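Local atomic coordinates of 401aa long hypothetical glucose-1-phosphate thymidylyltransferase (Sulfolobus tokodaii, PDB entry 2GGO), a protein that acts as a bifunctional enzyme in the synthesis of UDP-N-acetylglucosamine and UDP-N-acetylgalactosamine, probably pairing a nucleotidyltransferase with an acetyltransferase activity. Residues A[13-21]-A[374-382]; A[316-327]-A[358-369]. All coordinates share one frame; numbering follows the deposited sequence.

Contact 1: A[13-21]-A[374-382]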
# COMPACT_ATOMS: atom_id res chain seq x y z
N ARG A 13 7.95 -7.48 -0.69
CA ARG A 13 7.47 -7.03 -1.97
C ARG A 13 7.33 -5.53 -2.04
O ARG A 13 7.32 -4.97 -3.13
CB ARG A 13 6.14 -7.69 -2.30
CG ARG A 13 6.30 -9.10 -2.91
CD ARG A 13 4.94 -9.81 -2.92
NE ARG A 13 4.40 -9.92 -1.55
CZ ARG A 13 3.27 -9.36 -1.10
NH1 ARG A 13 2.50 -8.63 -1.90
NH2 ARG A 13 2.91 -9.55 0.16
N LEU A 14 7.26 -4.87 -0.89
CA LEU A 14 7.04 -3.40 -0.89
C LEU A 14 8.34 -2.61 -0.58
O LEU A 14 8.33 -1.43 -0.38
CB LEU A 14 5.92 -3.03 0.06
CG LEU A 14 4.79 -2.15 -0.47
CD1 LEU A 14 4.37 -2.53 -1.87
CD2 LEU A 14 3.55 -2.13 0.48
N GLU A 15 9.46 -3.30 -0.51
CA GLU A 15 10.74 -2.59 -0.46
C GLU A 15 10.93 -1.63 -1.65
O GLU A 15 10.43 -1.86 -2.73
CB GLU A 15 11.85 -3.59 -0.43
CG GLU A 15 11.73 -4.37 0.87
CD GLU A 15 12.77 -5.44 0.99
OE1 GLU A 15 13.65 -5.51 0.12
OE2 GLU A 15 12.72 -6.21 1.97
N PRO A 16 11.66 -0.53 -1.45
CA PRO A 16 12.30 -0.07 -0.27
C PRO A 16 11.42 0.68 0.70
O PRO A 16 11.90 1.12 1.71
CB PRO A 16 13.39 0.88 -0.84
CG PRO A 16 12.78 1.43 -2.04
CD PRO A 16 11.87 0.38 -2.59
N ILE A 17 10.14 0.89 0.39
CA ILE A 17 9.29 1.64 1.32
C ILE A 17 9.27 0.96 2.69
O ILE A 17 9.22 1.65 3.71
CB ILE A 17 7.85 1.80 0.80
CG1 ILE A 17 7.76 2.75 -0.40
CG2 ILE A 17 6.92 2.28 1.98
CD1 ILE A 17 8.92 2.63 -1.45
N THR A 18 9.35 -0.38 2.71
CA THR A 18 9.27 -1.15 3.97
C THR A 18 10.60 -1.31 4.71
O THR A 18 10.67 -2.00 5.74
CB THR A 18 8.65 -2.56 3.78
OG1 THR A 18 9.31 -3.22 2.69
CG2 THR A 18 7.19 -2.45 3.48
N HIS A 19 11.66 -0.67 4.22
CA HIS A 19 12.87 -0.67 4.96
C HIS A 19 12.75 0.12 6.25
O HIS A 19 13.51 -0.12 7.18
CB HIS A 19 13.97 -0.03 4.11
CG HIS A 19 14.47 -0.91 3.03
ND1 HIS A 19 15.28 -0.43 2.03
CD2 HIS A 19 14.32 -2.24 2.80
CE1 HIS A 19 15.63 -1.43 1.24
NE2 HIS A 19 15.04 -2.53 1.67
N THR A 20 11.85 1.09 6.30
CA THR A 20 11.76 1.93 7.46
C THR A 20 10.37 1.95 8.15
O THR A 20 10.22 2.55 9.22
CB THR A 20 12.12 3.35 7.13
OG1 THR A 20 11.20 3.78 6.15
CG2 THR A 20 13.59 3.44 6.59
N ARG A 21 9.36 1.34 7.55
CA ARG A 21 8.00 1.35 8.14
C ARG A 21 7.32 0.03 7.74
O ARG A 21 7.69 -0.55 6.71
CB ARG A 21 7.21 2.59 7.68
CG ARG A 21 6.46 2.43 6.37
CD ARG A 21 5.53 3.62 6.13
NE ARG A 21 6.32 4.81 5.77
CZ ARG A 21 5.92 6.06 5.91
NH1 ARG A 21 4.71 6.35 6.37
NH2 ARG A 21 6.73 7.05 5.56
N GLY A 374 12.25 2.25 -13.08
CA GLY A 374 11.99 1.10 -12.23
C GLY A 374 13.05 0.70 -11.22
O GLY A 374 13.00 -0.41 -10.68
N VAL A 375 14.00 1.61 -10.94
CA VAL A 375 15.10 1.29 -10.03
C VAL A 375 14.61 1.47 -8.62
O VAL A 375 13.78 2.36 -8.34
CB VAL A 375 16.38 2.16 -10.40
CG1 VAL A 375 17.22 2.49 -9.23
CG2 VAL A 375 17.21 1.45 -11.45
N LYS A 376 15.09 0.61 -7.70
CA LYS A 376 14.79 0.79 -6.28
C LYS A 376 16.00 1.25 -5.56
O LYS A 376 17.09 0.74 -5.82
CB LYS A 376 14.25 -0.48 -5.62
CG LYS A 376 13.07 -1.03 -6.43
CD LYS A 376 12.50 -2.33 -5.93
CE LYS A 376 13.55 -3.16 -5.27
NZ LYS A 376 12.84 -4.28 -4.61
N ILE A 377 15.86 2.30 -4.77
CA ILE A 377 16.94 2.69 -3.89
C ILE A 377 16.53 2.48 -2.44
O ILE A 377 15.55 3.12 -1.93
CB ILE A 377 17.34 4.19 -4.17
CG1 ILE A 377 17.60 4.30 -5.70
CG2 ILE A 377 18.50 4.58 -3.28
CD1 ILE A 377 18.40 5.50 -6.19
N GLY A 378 17.31 1.65 -1.77
CA GLY A 378 17.18 1.33 -0.33
C GLY A 378 17.23 2.51 0.60
O GLY A 378 17.85 3.50 0.30
N ALA A 379 16.53 2.44 1.72
CA ALA A 379 16.53 3.49 2.72
C ALA A 379 17.97 3.80 3.12
O ALA A 379 18.78 2.92 3.08
CB ALA A 379 15.75 3.01 3.94
N TYR A 380 18.27 5.04 3.47
CA TYR A 380 19.61 5.45 3.97
C TYR A 380 20.71 5.41 2.92
O TYR A 380 21.92 5.56 3.23
CB TYR A 380 20.05 4.61 5.20
CG TYR A 380 19.18 4.91 6.39
CD1 TYR A 380 19.28 6.11 7.05
CD2 TYR A 380 18.21 4.00 6.83
CE1 TYR A 380 18.49 6.42 8.12
CE2 TYR A 380 17.37 4.32 7.94
CZ TYR A 380 17.52 5.55 8.54
OH TYR A 380 16.75 5.88 9.61
N ALA A 381 20.34 5.16 1.68
CA ALA A 381 21.39 5.05 0.60
C ALA A 381 22.01 6.44 0.31
O ALA A 381 21.42 7.47 0.54
CB ALA A 381 20.83 4.47 -0.64
N ARG A 382 23.25 6.45 -0.16
CA ARG A 382 23.89 7.69 -0.55
C ARG A 382 24.42 7.49 -1.95
O ARG A 382 25.18 6.54 -2.25
CB ARG A 382 25.01 8.09 0.42
CG ARG A 382 24.55 8.54 1.80
CD ARG A 382 23.67 9.81 1.64
NE ARG A 382 23.24 10.52 2.87
CZ ARG A 382 22.15 10.21 3.60
NH1 ARG A 382 21.37 9.17 3.26
NH2 ARG A 382 21.84 10.94 4.68
O HOH W 1 10.09 -4.40 -4.24
O HOH W 2 14.40 -4.57 -2.17
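His19 accepts the one direct hydrogen bond of this contact: the backbone N of Ala379 donates to its ND1 over 3.1 Å, at a nearly straight 163°. The donor lies only 5° out of the imidazole plane, so it meets ND1 at the ring edge. ND1 is therefore probably unprotonated. Pro16 CA sits over the centre of one face of this ring, and Tyr395 packs against it edge-to-face. A chi1 of -75°, with CG anti to the carbonyl carbon, swings the ring toward the Gly378-Ala379 peptide, and chi2 turns its ND1 edge to it.

Packing is tightest beside that bond. Ala379 CB touches both His19 CB and Thr20 CG2, the latter at 3.4 Å, closer than usual for two carbons. Gly378 CA comes within 3.5 Å of His19 CE1. Pro16, which follows a cis peptide bond, rests its CG 3.2 Å from Ile377 O.

The side around Lys376 is looser and wet. Its aliphatic chain passes Pro16, but NZ and Glu15 OE1 remain 5.0 Å apart and meet through a water that donates to the carboxylate. A second water, 2.8 Å from NZ, donates to the carbonyls of Arg13 and Glu15. Directly, NZ bonds to Asn342 O.

Between these segments, then, one directional bond and close carbon contacts join the nucleotidyltransferase part to the hexapeptide-repeat part, and the charges of Glu15 and Lys376 are linked through water; Arg21 and Thr20 add direct polar links from the same loop, to Glu302 and Glu319.

Contact 2: A[316-327]-A[358-369]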
# COMPACT_ATOMS: atom_id res chain seq x y z
N VAL A 316 7.64 6.73 -6.46
CA VAL A 316 7.24 6.72 -5.04
C VAL A 316 8.45 7.06 -4.21
O VAL A 316 9.45 6.34 -4.25
CB VAL A 316 6.75 5.36 -4.54
CG1 VAL A 316 6.45 5.47 -3.02
CG2 VAL A 316 5.45 4.94 -5.25
N ILE A 317 8.38 8.15 -3.46
CA ILE A 317 9.57 8.55 -2.71
C ILE A 317 9.25 8.58 -1.22
O ILE A 317 8.30 9.20 -0.80
CB ILE A 317 10.04 9.93 -3.16
CG1 ILE A 317 10.56 9.93 -4.58
CG2 ILE A 317 11.13 10.52 -2.29
CD1 ILE A 317 10.73 11.43 -4.99
N ALA A 318 10.06 7.90 -0.42
CA ALA A 318 9.65 7.63 0.92
C ALA A 318 9.93 8.82 1.83
O ALA A 318 9.96 9.97 1.30
CB ALA A 318 10.21 6.34 1.40
N GLU A 319 10.08 8.64 3.14
CA GLU A 319 10.17 9.79 4.04
C GLU A 319 11.56 10.30 4.23
O GLU A 319 12.51 9.56 4.14
CB GLU A 319 9.54 9.47 5.43
CG GLU A 319 10.33 8.44 6.39
CD GLU A 319 10.26 7.00 5.96
OE1 GLU A 319 9.55 6.71 5.00
OE2 GLU A 319 10.92 6.11 6.56
N ASP A 320 11.66 11.58 4.51
CA ASP A 320 12.92 12.29 4.75
C ASP A 320 14.00 12.06 3.68
O ASP A 320 15.15 11.85 4.00
CB ASP A 320 13.40 12.06 6.18
CG ASP A 320 12.34 12.48 7.24
OD1 ASP A 320 11.76 13.61 7.11
OD2 ASP A 320 12.08 11.70 8.23
N VAL A 321 13.60 12.11 2.41
CA VAL A 321 14.52 12.00 1.29
C VAL A 321 14.91 13.39 0.92
O VAL A 321 14.11 14.32 1.12
CB VAL A 321 13.90 11.22 0.10
CG1 VAL A 321 14.98 11.07 -1.17
CG2 VAL A 321 13.59 9.77 0.56
N ASN A 322 16.16 13.60 0.50
CA ASN A 322 16.54 14.91 -0.06
C ASN A 322 17.09 14.71 -1.42
O ASN A 322 17.96 13.97 -1.52
CB ASN A 322 17.63 15.65 0.79
CG ASN A 322 17.16 15.91 2.25
OD1 ASN A 322 16.31 16.75 2.52
ND2 ASN A 322 17.67 15.10 3.19
N PHE A 323 16.62 15.47 -2.41
CA PHE A 323 17.24 15.43 -3.72
C PHE A 323 18.27 16.44 -3.83
O PHE A 323 17.97 17.63 -3.73
CB PHE A 323 16.23 15.57 -4.92
CG PHE A 323 15.68 14.22 -5.32
CD1 PHE A 323 15.90 13.15 -4.47
CD2 PHE A 323 15.01 14.00 -6.50
CE1 PHE A 323 15.44 11.85 -4.82
CE2 PHE A 323 14.54 12.75 -6.84
CZ PHE A 323 14.73 11.69 -5.98
N GLY A 324 19.49 16.03 -4.14
CA GLY A 324 20.37 17.11 -4.68
C GLY A 324 19.94 17.76 -5.97
O GLY A 324 19.35 17.09 -6.89
N ALA A 325 20.29 19.04 -6.11
CA ALA A 325 20.11 19.83 -7.36
C ALA A 325 20.45 19.01 -8.49
O ALA A 325 21.47 18.23 -8.48
CB ALA A 325 20.90 21.16 -7.38
N GLY A 326 19.51 18.95 -9.38
CA GLY A 326 19.70 18.24 -10.65
C GLY A 326 19.46 16.77 -10.66
O GLY A 326 19.79 16.22 -11.64
N THR A 327 18.89 16.12 -9.60
CA THR A 327 18.66 14.65 -9.76
C THR A 327 17.46 14.53 -10.67
O THR A 327 16.49 15.23 -10.38
CB THR A 327 18.28 14.24 -8.41
OG1 THR A 327 19.28 14.69 -7.48
CG2 THR A 327 17.77 12.79 -8.26
N PHE A 358 11.62 3.85 -7.16
CA PHE A 358 11.19 3.63 -5.77
C PHE A 358 12.32 3.91 -4.76
O PHE A 358 13.31 3.19 -4.69
CB PHE A 358 10.66 2.21 -5.67
CG PHE A 358 9.61 1.91 -6.69
CD1 PHE A 358 8.36 2.46 -6.57
CD2 PHE A 358 9.86 1.09 -7.78
CE1 PHE A 358 7.37 2.22 -7.49
CE2 PHE A 358 8.86 0.83 -8.68
CZ PHE A 358 7.60 1.40 -8.53
N ILE A 359 12.15 5.00 -4.02
CA ILE A 359 13.20 5.57 -3.16
C ILE A 359 12.89 5.39 -1.65
O ILE A 359 11.90 5.95 -1.14
CB ILE A 359 13.36 7.05 -3.43
CG1 ILE A 359 13.41 7.38 -4.94
CG2 ILE A 359 14.51 7.66 -2.61
CD1 ILE A 359 14.69 7.05 -5.76
N GLY A 360 13.78 4.69 -0.93
CA GLY A 360 13.65 4.47 0.49
C GLY A 360 13.77 5.73 1.32
O GLY A 360 14.28 6.74 0.85
N GLY A 361 13.26 5.68 2.55
CA GLY A 361 13.44 6.72 3.49
C GLY A 361 14.85 7.16 3.74
O GLY A 361 15.79 6.34 3.78
N HIS A 362 15.02 8.46 3.92
CA HIS A 362 16.31 9.03 4.39
C HIS A 362 17.44 8.88 3.40
O HIS A 362 18.61 8.99 3.73
CB HIS A 362 16.79 8.40 5.71
CG HIS A 362 15.80 8.51 6.83
ND1 HIS A 362 15.70 9.64 7.62
CD2 HIS A 362 14.88 7.63 7.30
CE1 HIS A 362 14.76 9.44 8.54
NE2 HIS A 362 14.20 8.26 8.31
N VAL A 363 17.08 8.60 2.16
CA VAL A 363 17.95 8.80 1.04
C VAL A 363 18.40 10.23 0.74
O VAL A 363 17.63 11.23 0.83
CB VAL A 363 17.39 8.03 -0.23
CG1 VAL A 363 18.07 8.50 -1.55
CG2 VAL A 363 17.56 6.64 -0.09
N ARG A 364 19.67 10.37 0.32
CA ARG A 364 20.17 11.72 -0.08
C ARG A 364 20.82 11.52 -1.44
O ARG A 364 21.63 10.67 -1.56
CB ARG A 364 21.16 12.31 0.97
CG ARG A 364 21.66 13.74 0.50
CD ARG A 364 22.44 14.64 1.55
NE ARG A 364 21.60 15.27 2.59
CZ ARG A 364 20.90 16.43 2.48
NH1 ARG A 364 20.86 17.14 1.33
NH2 ARG A 364 20.21 16.87 3.55
N THR A 365 20.41 12.23 -2.49
CA THR A 365 21.16 11.96 -3.74
C THR A 365 22.09 13.15 -3.90
O THR A 365 21.74 14.24 -3.50
CB THR A 365 20.28 11.91 -4.93
OG1 THR A 365 19.65 13.22 -4.98
CG2 THR A 365 19.16 11.01 -4.68
N GLY A 366 23.31 12.97 -4.40
CA GLY A 366 24.09 14.11 -4.81
C GLY A 366 23.53 14.95 -5.92
O GLY A 366 22.55 14.49 -6.51
N ILE A 367 24.00 16.19 -6.13
CA ILE A 367 23.65 16.91 -7.44
C ILE A 367 23.78 16.10 -8.71
O ILE A 367 24.73 15.29 -8.86
CB ILE A 367 24.39 18.22 -7.68
CG1 ILE A 367 25.92 17.85 -7.64
CG2 ILE A 367 24.16 19.05 -6.54
CD1 ILE A 367 26.98 19.06 -8.05
N ASN A 368 22.88 16.36 -9.65
CA ASN A 368 23.02 15.87 -11.03
C ASN A 368 23.06 14.39 -11.11
O ASN A 368 23.72 13.83 -11.96
CB ASN A 368 24.35 16.36 -11.58
CG ASN A 368 24.26 16.76 -12.97
OD1 ASN A 368 23.17 16.78 -13.56
ND2 ASN A 368 25.40 17.20 -13.54
N VAL A 369 22.43 13.78 -10.14
CA VAL A 369 22.16 12.35 -10.14
C VAL A 369 21.02 12.00 -11.18
O VAL A 369 19.95 12.72 -11.35
CB VAL A 369 22.05 11.84 -8.67
CG1 VAL A 369 21.07 10.74 -8.56
CG2 VAL A 369 23.53 11.08 -8.14
O HOH W 3 12.14 6.79 9.28
O HOH W 4 17.72 12.66 3.52
O HOH W 5 20.07 17.82 -14.07
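Thr365 and Thr327 reach toward each other tip to tip, with Thr365 OG1 donating to Thr327 OG1 over 2.9 Å. Thr365 OG1 also accepts a bent bond from Gly324 N, at 2.9 Å. Its chi1 of 60° places the hydroxyl between the backbone N and the carbonyl carbon, where it can serve both partners. A valine here would probably leave Gly324 N with only the bent bond to Thr365 O and Thr327 OG1 without its donor. Thr365 CG2 touches the Phe323 ring, which has Thr327 CG2 over one face, toward its rim.

On the outward side, Asn322 lies over a face of the Arg364 guanidinium, amide and guanidinium planes 13° apart; ND2 and NH2 are both donors, so this is a stack without a hydrogen bond. Inside, Ile359 CG2 meets Val321 CG1 at 3.7 Å, and Ile317 runs alongside Ile359.

These side chains are set by the backbone. Ile359 N donates to Val316 O at 176°, and Asn322 N to Val363 O over 2.8 Å, keeping like positions in register around the corner. There His362 N bonds to Glu319 O, while a water links His362 NE2 to Glu319 OE2, a carboxylate also held by Thr20 and Arg21. Further out, Ile306 packs on Phe323 and Ile377 on Ile359. Short strands joined by type II turns within each coil and paired in parallel with those of the next, with aliphatic residues stacked inward, typify the left-handed beta-helix of hexapeptide-repeat transferases.

Contact 2 joins successive coils within the beta-helix, and contact 1 docks a loop of the nucleotidyltransferase part against the next coil. They share one parallel sheet, where strands 358-359 and 376-377 are neighbours, and their centres lie about 11 Å apart. Both are partly buried, but contact 2 covers 976 Å² against 314 Å² and combines repeated backbone bonds with an aliphatic interior; contact 1 has a single direct bond, and its one pair of opposite charges, Glu15 and Lys376, is linked through water. The two meet directly: Thr20 OG1 lies 2.4 Å from Glu319 OE2, probably hydrogen-bonded, and Pro16 CG packs 3.2 Å from Phe358 O. The loop 13-21 thus touches three successive coils.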